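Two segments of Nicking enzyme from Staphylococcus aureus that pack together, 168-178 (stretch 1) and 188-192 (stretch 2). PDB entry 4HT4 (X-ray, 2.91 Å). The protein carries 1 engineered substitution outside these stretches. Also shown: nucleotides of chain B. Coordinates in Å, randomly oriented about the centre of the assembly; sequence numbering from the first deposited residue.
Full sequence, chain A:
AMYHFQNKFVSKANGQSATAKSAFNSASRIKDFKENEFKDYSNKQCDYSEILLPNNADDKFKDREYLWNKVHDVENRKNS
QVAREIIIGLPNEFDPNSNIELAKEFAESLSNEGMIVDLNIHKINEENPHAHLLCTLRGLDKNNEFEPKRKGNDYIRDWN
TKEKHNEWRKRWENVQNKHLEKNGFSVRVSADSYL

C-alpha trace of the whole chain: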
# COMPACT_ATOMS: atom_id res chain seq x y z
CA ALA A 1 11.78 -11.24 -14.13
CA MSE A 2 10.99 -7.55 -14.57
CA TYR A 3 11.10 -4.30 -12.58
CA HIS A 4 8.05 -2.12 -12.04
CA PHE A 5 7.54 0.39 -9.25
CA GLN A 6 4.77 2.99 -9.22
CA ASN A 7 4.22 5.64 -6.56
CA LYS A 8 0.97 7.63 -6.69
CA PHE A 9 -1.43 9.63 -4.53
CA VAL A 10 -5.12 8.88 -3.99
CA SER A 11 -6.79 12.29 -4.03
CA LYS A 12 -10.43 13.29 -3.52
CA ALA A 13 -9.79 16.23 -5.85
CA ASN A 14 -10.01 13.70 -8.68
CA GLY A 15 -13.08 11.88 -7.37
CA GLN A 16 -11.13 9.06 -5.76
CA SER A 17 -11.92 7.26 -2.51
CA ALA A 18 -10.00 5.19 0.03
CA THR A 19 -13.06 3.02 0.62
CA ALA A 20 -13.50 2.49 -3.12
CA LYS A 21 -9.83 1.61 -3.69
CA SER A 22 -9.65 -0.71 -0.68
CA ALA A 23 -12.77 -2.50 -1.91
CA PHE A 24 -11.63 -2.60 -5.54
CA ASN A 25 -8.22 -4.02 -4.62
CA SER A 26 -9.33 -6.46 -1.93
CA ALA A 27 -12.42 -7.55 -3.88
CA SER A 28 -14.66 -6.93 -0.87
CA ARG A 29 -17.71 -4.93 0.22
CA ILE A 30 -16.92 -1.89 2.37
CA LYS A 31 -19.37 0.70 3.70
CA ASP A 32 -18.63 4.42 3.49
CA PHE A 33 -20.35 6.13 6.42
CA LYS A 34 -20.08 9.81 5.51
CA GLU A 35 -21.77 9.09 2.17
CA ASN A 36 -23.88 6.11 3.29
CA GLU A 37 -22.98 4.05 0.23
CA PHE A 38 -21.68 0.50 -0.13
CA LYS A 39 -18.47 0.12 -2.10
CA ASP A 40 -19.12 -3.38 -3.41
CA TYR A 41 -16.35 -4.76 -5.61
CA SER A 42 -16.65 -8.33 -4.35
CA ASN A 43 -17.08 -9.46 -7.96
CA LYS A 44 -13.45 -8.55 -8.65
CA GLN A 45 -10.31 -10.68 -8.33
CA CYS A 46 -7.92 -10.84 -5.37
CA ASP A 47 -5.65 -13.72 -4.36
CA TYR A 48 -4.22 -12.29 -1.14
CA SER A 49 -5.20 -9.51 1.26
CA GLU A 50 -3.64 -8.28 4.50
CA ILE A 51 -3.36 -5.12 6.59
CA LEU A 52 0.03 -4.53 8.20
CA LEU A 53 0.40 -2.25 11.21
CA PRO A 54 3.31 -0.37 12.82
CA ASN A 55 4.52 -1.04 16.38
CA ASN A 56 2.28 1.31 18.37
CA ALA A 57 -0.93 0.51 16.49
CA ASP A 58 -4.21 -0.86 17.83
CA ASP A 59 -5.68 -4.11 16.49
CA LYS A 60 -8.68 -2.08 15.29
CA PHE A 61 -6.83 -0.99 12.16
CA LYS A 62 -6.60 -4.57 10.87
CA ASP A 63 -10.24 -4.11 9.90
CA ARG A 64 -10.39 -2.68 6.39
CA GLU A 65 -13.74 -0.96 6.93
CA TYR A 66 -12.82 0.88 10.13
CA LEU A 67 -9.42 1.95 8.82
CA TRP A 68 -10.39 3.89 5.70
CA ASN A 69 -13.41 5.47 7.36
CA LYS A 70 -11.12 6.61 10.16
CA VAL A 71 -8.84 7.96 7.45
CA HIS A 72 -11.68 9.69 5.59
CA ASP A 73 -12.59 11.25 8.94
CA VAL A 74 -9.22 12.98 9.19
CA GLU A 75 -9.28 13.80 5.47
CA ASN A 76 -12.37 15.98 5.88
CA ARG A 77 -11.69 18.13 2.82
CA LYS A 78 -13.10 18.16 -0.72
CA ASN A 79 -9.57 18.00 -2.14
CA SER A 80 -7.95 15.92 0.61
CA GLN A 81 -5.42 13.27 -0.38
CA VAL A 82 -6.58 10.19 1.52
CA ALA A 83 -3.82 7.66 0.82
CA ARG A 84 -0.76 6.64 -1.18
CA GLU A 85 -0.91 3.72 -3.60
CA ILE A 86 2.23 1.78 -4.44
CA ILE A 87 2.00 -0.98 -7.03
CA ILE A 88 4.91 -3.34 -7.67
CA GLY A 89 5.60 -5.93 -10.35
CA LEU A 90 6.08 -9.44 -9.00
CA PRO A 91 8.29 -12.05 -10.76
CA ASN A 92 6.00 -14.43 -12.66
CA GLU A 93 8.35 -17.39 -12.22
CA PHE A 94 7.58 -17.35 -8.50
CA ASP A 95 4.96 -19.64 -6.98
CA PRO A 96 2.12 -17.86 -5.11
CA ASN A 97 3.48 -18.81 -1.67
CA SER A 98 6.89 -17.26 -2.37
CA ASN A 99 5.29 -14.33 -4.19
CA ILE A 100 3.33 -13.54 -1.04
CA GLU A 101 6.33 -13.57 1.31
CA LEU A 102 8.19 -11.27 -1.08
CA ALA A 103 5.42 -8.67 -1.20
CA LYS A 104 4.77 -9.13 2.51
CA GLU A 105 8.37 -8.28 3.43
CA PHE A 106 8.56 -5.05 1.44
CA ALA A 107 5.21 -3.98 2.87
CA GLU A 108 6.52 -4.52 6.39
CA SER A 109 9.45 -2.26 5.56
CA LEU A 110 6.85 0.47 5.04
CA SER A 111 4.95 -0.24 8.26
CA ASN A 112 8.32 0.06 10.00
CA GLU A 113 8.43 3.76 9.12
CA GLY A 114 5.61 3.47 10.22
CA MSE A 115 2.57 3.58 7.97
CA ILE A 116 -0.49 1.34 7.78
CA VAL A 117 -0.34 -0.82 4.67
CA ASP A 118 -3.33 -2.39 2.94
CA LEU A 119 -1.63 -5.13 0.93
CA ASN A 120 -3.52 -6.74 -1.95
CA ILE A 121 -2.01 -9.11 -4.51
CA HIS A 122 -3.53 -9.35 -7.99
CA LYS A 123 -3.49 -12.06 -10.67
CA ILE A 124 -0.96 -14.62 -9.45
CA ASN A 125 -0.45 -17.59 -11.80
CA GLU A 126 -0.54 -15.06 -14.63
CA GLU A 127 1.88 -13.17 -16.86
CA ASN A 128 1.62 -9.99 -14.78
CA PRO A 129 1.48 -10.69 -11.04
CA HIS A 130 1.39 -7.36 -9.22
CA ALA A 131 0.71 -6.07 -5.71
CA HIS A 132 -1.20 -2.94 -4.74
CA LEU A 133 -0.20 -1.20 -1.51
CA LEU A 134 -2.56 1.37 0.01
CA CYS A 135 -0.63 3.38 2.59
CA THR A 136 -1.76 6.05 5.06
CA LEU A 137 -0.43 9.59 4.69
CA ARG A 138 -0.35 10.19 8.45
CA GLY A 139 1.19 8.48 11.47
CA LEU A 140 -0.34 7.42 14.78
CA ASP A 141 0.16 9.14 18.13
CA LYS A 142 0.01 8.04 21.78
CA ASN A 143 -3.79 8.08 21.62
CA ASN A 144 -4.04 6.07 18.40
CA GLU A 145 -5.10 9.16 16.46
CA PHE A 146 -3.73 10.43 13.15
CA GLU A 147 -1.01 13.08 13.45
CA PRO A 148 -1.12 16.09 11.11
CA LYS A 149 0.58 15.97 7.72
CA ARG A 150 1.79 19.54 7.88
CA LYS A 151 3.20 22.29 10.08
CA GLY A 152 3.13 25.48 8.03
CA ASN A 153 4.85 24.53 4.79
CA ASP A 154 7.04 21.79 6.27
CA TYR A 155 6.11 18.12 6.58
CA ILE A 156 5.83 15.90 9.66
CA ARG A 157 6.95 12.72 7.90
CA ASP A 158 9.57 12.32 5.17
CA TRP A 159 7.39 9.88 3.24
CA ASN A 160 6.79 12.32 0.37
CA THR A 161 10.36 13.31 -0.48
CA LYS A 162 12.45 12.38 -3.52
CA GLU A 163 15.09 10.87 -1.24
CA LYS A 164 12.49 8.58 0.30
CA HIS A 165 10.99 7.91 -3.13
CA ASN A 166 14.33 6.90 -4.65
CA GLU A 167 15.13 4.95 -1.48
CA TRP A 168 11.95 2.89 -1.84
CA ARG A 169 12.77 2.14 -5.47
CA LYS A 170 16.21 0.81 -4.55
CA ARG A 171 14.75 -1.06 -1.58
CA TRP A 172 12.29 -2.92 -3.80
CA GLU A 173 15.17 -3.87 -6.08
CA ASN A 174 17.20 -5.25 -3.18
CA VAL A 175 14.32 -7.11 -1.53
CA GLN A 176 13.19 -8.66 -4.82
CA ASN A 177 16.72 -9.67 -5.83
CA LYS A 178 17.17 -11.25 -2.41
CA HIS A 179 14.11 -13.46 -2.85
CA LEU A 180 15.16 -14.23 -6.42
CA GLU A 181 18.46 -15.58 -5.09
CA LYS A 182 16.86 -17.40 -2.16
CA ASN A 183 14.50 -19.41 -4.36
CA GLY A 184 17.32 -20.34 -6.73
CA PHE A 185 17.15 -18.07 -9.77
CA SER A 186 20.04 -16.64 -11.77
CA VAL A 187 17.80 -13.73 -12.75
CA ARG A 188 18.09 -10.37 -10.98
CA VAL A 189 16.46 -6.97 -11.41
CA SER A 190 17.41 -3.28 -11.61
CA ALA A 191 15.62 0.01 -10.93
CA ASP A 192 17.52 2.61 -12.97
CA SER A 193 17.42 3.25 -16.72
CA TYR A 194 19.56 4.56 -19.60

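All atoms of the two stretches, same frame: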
# COMPACT_ATOMS: atom_id res chain seq x y z
N TRP A 168 12.93 3.97 -1.73
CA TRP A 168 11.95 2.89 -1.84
C TRP A 168 12.14 2.09 -3.12
O TRP A 168 11.94 0.88 -3.15
CB TRP A 168 10.53 3.45 -1.75
CG TRP A 168 10.08 3.74 -0.36
CD1 TRP A 168 10.63 3.25 0.80
CD2 TRP A 168 9.00 4.58 0.04
NE1 TRP A 168 9.94 3.73 1.88
CE2 TRP A 168 8.94 4.55 1.44
CE3 TRP A 168 8.07 5.35 -0.66
CZ2 TRP A 168 7.99 5.27 2.16
CZ3 TRP A 168 7.13 6.07 0.05
CH2 TRP A 168 7.09 6.02 1.45
N ARG A 169 12.51 2.79 -4.19
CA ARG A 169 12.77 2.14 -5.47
C ARG A 169 13.95 1.18 -5.36
O ARG A 169 13.89 0.05 -5.85
CB ARG A 169 13.05 3.18 -6.56
CG ARG A 169 11.86 4.05 -6.91
CD ARG A 169 12.18 4.93 -8.10
NE ARG A 169 12.73 4.14 -9.20
CZ ARG A 169 11.99 3.57 -10.15
NH1 ARG A 169 10.67 3.71 -10.14
NH2 ARG A 169 12.57 2.87 -11.11
N LYS A 170 15.02 1.63 -4.72
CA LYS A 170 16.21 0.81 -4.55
C LYS A 170 15.96 -0.31 -3.55
O LYS A 170 16.55 -1.39 -3.66
CB LYS A 170 17.39 1.67 -4.09
N ARG A 171 15.09 -0.05 -2.58
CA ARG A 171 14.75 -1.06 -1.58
C ARG A 171 13.99 -2.22 -2.21
O ARG A 171 14.24 -3.38 -1.88
CB ARG A 171 13.91 -0.44 -0.46
CG ARG A 171 13.55 -1.42 0.64
CD ARG A 171 12.57 -0.82 1.62
NE ARG A 171 13.09 0.39 2.25
CZ ARG A 171 12.44 1.10 3.16
NH1 ARG A 171 11.23 0.73 3.55
NH2 ARG A 171 12.99 2.19 3.68
N TRP A 172 13.07 -1.90 -3.12
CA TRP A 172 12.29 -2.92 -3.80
C TRP A 172 13.16 -3.77 -4.71
O TRP A 172 12.90 -4.95 -4.92
CB TRP A 172 11.13 -2.29 -4.58
CG TRP A 172 10.40 -3.27 -5.45
CD1 TRP A 172 10.21 -3.18 -6.79
CD2 TRP A 172 9.77 -4.49 -5.03
NE1 TRP A 172 9.50 -4.27 -7.24
CE2 TRP A 172 9.22 -5.09 -6.18
CE3 TRP A 172 9.62 -5.13 -3.80
CZ2 TRP A 172 8.53 -6.29 -6.13
CZ3 TRP A 172 8.94 -6.33 -3.76
CH2 TRP A 172 8.40 -6.90 -4.92
N GLU A 173 14.20 -3.15 -5.26
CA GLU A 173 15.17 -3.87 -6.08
C GLU A 173 15.92 -4.87 -5.22
O GLU A 173 16.06 -6.04 -5.59
CB GLU A 173 16.15 -2.90 -6.72
CG GLU A 173 17.35 -3.58 -7.35
CD GLU A 173 18.43 -2.60 -7.77
OE1 GLU A 173 18.10 -1.61 -8.45
OE2 GLU A 173 19.61 -2.82 -7.41
N ASN A 174 16.41 -4.41 -4.07
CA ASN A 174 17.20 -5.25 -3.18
C ASN A 174 16.40 -6.40 -2.57
O ASN A 174 16.88 -7.53 -2.51
CB ASN A 174 17.82 -4.40 -2.07
CG ASN A 174 18.83 -3.40 -2.60
OD1 ASN A 174 19.05 -3.30 -3.81
ND2 ASN A 174 19.46 -2.65 -1.70
N VAL A 175 15.19 -6.10 -2.13
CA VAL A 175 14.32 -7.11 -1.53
C VAL A 175 13.94 -8.18 -2.56
O VAL A 175 13.97 -9.37 -2.26
CB VAL A 175 13.05 -6.49 -0.92
CG1 VAL A 175 12.08 -7.57 -0.48
CG2 VAL A 175 13.42 -5.59 0.25
N GLN A 176 13.59 -7.74 -3.76
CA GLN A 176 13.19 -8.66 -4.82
C GLN A 176 14.36 -9.54 -5.26
O GLN A 176 14.20 -10.75 -5.41
CB GLN A 176 12.63 -7.90 -6.02
CG GLN A 176 12.14 -8.79 -7.13
CD GLN A 176 11.49 -8.01 -8.25
OE1 GLN A 176 11.43 -6.78 -8.22
NE2 GLN A 176 10.99 -8.72 -9.26
N ASN A 177 15.52 -8.93 -5.46
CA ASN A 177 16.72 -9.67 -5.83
C ASN A 177 17.12 -10.69 -4.78
O ASN A 177 17.64 -11.76 -5.10
CB ASN A 177 17.88 -8.72 -6.11
CG ASN A 177 17.73 -7.97 -7.42
OD1 ASN A 177 17.12 -8.46 -8.36
ND2 ASN A 177 18.31 -6.77 -7.49
N LYS A 178 16.87 -10.36 -3.52
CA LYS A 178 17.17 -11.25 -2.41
C LYS A 178 16.32 -12.51 -2.48
O LYS A 178 16.83 -13.62 -2.32
CB LYS A 178 16.94 -10.54 -1.08
CG LYS A 178 17.12 -11.43 0.14
CD LYS A 178 16.81 -10.67 1.42
CE LYS A 178 16.91 -11.56 2.64
NZ LYS A 178 16.61 -10.82 3.89
N ARG A 188 18.19 -11.48 -11.92
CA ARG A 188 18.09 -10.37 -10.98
C ARG A 188 17.39 -9.19 -11.64
O ARG A 188 17.02 -9.26 -12.81
CB ARG A 188 19.47 -9.97 -10.47
CG ARG A 188 20.24 -11.10 -9.81
CD ARG A 188 19.47 -11.67 -8.62
NE ARG A 188 19.66 -13.11 -8.50
CZ ARG A 188 20.60 -13.68 -7.75
NH1 ARG A 188 21.45 -12.94 -7.06
NH2 ARG A 188 20.70 -15.01 -7.70
N VAL A 189 17.20 -8.11 -10.89
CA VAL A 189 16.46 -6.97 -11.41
C VAL A 189 17.07 -5.62 -11.01
O VAL A 189 17.75 -5.51 -9.99
CB VAL A 189 14.97 -7.04 -11.00
CG1 VAL A 189 14.71 -6.20 -9.75
CG2 VAL A 189 14.08 -6.59 -12.14
N SER A 190 16.84 -4.60 -11.84
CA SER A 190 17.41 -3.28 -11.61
C SER A 190 16.36 -2.18 -11.71
O SER A 190 15.35 -2.34 -12.39
CB SER A 190 18.53 -3.00 -12.62
OG SER A 190 19.06 -1.70 -12.45
N ALA A 191 16.60 -1.07 -11.02
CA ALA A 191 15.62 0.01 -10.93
C ALA A 191 15.88 1.14 -11.93
O ALA A 191 14.95 1.70 -12.50
CB ALA A 191 15.58 0.55 -9.51
N ASP A 192 17.15 1.48 -12.12
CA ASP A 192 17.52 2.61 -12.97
C ASP A 192 17.27 2.36 -14.46
O ASP A 192 16.82 1.29 -14.85
CB ASP A 192 18.98 3.01 -12.74
P DA B 21 12.21 12.35 -10.46
OP1 DA B 21 13.24 13.42 -10.45
OP2 DA B 21 11.39 12.14 -11.67
O5' DA B 21 12.93 10.96 -10.10
C5' DA B 21 12.15 9.83 -9.75
C4' DA B 21 12.73 8.53 -10.25
O4' DA B 21 11.71 7.51 -10.15
C3' DA B 21 13.10 8.49 -11.72
O3' DA B 21 13.93 7.36 -11.96
C2' DA B 21 11.73 8.33 -12.37
C1' DA B 21 10.96 7.50 -11.34
N9 DA B 21 9.62 8.03 -11.06
C8 DA B 21 9.17 9.30 -11.32
N7 DA B 21 7.93 9.49 -10.96
C5 DA B 21 7.53 8.27 -10.44
C6 DA B 21 6.32 7.81 -9.88
N6 DA B 21 5.23 8.58 -9.77
N1 DA B 21 6.27 6.53 -9.45
C2 DA B 21 7.37 5.77 -9.57
N3 DA B 21 8.56 6.09 -10.07
C4 DA B 21 8.57 7.36 -10.49
P DA B 22 14.50 7.08 -13.44
OP1 DA B 22 15.69 6.20 -13.29
OP2 DA B 22 14.62 8.37 -14.15
O5' DA B 22 13.34 6.23 -14.14
C5' DA B 22 12.94 5.02 -13.52
C4' DA B 22 11.72 4.42 -14.19
O4' DA B 22 10.50 4.88 -13.56
C3' DA B 22 11.56 4.70 -15.68
O3' DA B 22 11.65 3.47 -16.39
C2' DA B 22 10.17 5.32 -15.78
C1' DA B 22 9.50 4.73 -14.54
N9 DA B 22 8.23 5.33 -14.10
C8 DA B 22 7.17 4.63 -13.61
N7 DA B 22 6.14 5.38 -13.28
C5 DA B 22 6.56 6.66 -13.58
C6 DA B 22 5.92 7.91 -13.46
N6 DA B 22 4.68 8.05 -12.99
N1 DA B 22 6.61 9.00 -13.85
C2 DA B 22 7.85 8.85 -14.33
N3 DA B 22 8.55 7.72 -14.49
C4 DA B 22 7.84 6.65 -14.09

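Stretch 2 is an irregular, extended strip lying along one side of the helix of stretch 1, and all four hydrogen bonds between the stretches run from its backbone to helix side chains. The two stretches bury 411 Å² between them, both sides summed.

R188 is exposed, with its CA-to-CB bond sideways to the helix. Its CA lies 5.4 Å from the CA of N177, and its guanidinium has N177 O over one face.

V189 is gripped by N177. V189 N donates to N177 OD1 at 2.6 Å, and N177 ND2 donates to V189 O at 2.9 Å. An amide suits this place because it carries both a donor and an acceptor. The V189 side chain points toward the helix. Its CG1 rests 3.7 Å from Q176 OE1 and 4.4 Å from E173 CG, so the aliphatic part of the glutamate adds to the packing.

S190 points away and buries little. Its CA lies 3.6 Å from E173 OE1.

The CA-to-CB bond of A191 points toward the helix, which covers much of this residue. Its N donates a weak hydrogen bond to E173 OE1 at 3.0 Å, and its small methyl, CB, fits 3.5 Å from the same oxygen. R169 is buried, and its long side chain brings a donor to A191 O: NH2 donates at 3.0 Å, with A191 O near the guanidinium plane. The R169 side chain also reaches the DNA: NH1 lies 3.2 Å from DA21 N3.

The CA-to-CB bond of D192 points away; its side chain is not modelled beyond CB, and what is modelled makes no contact with the helix.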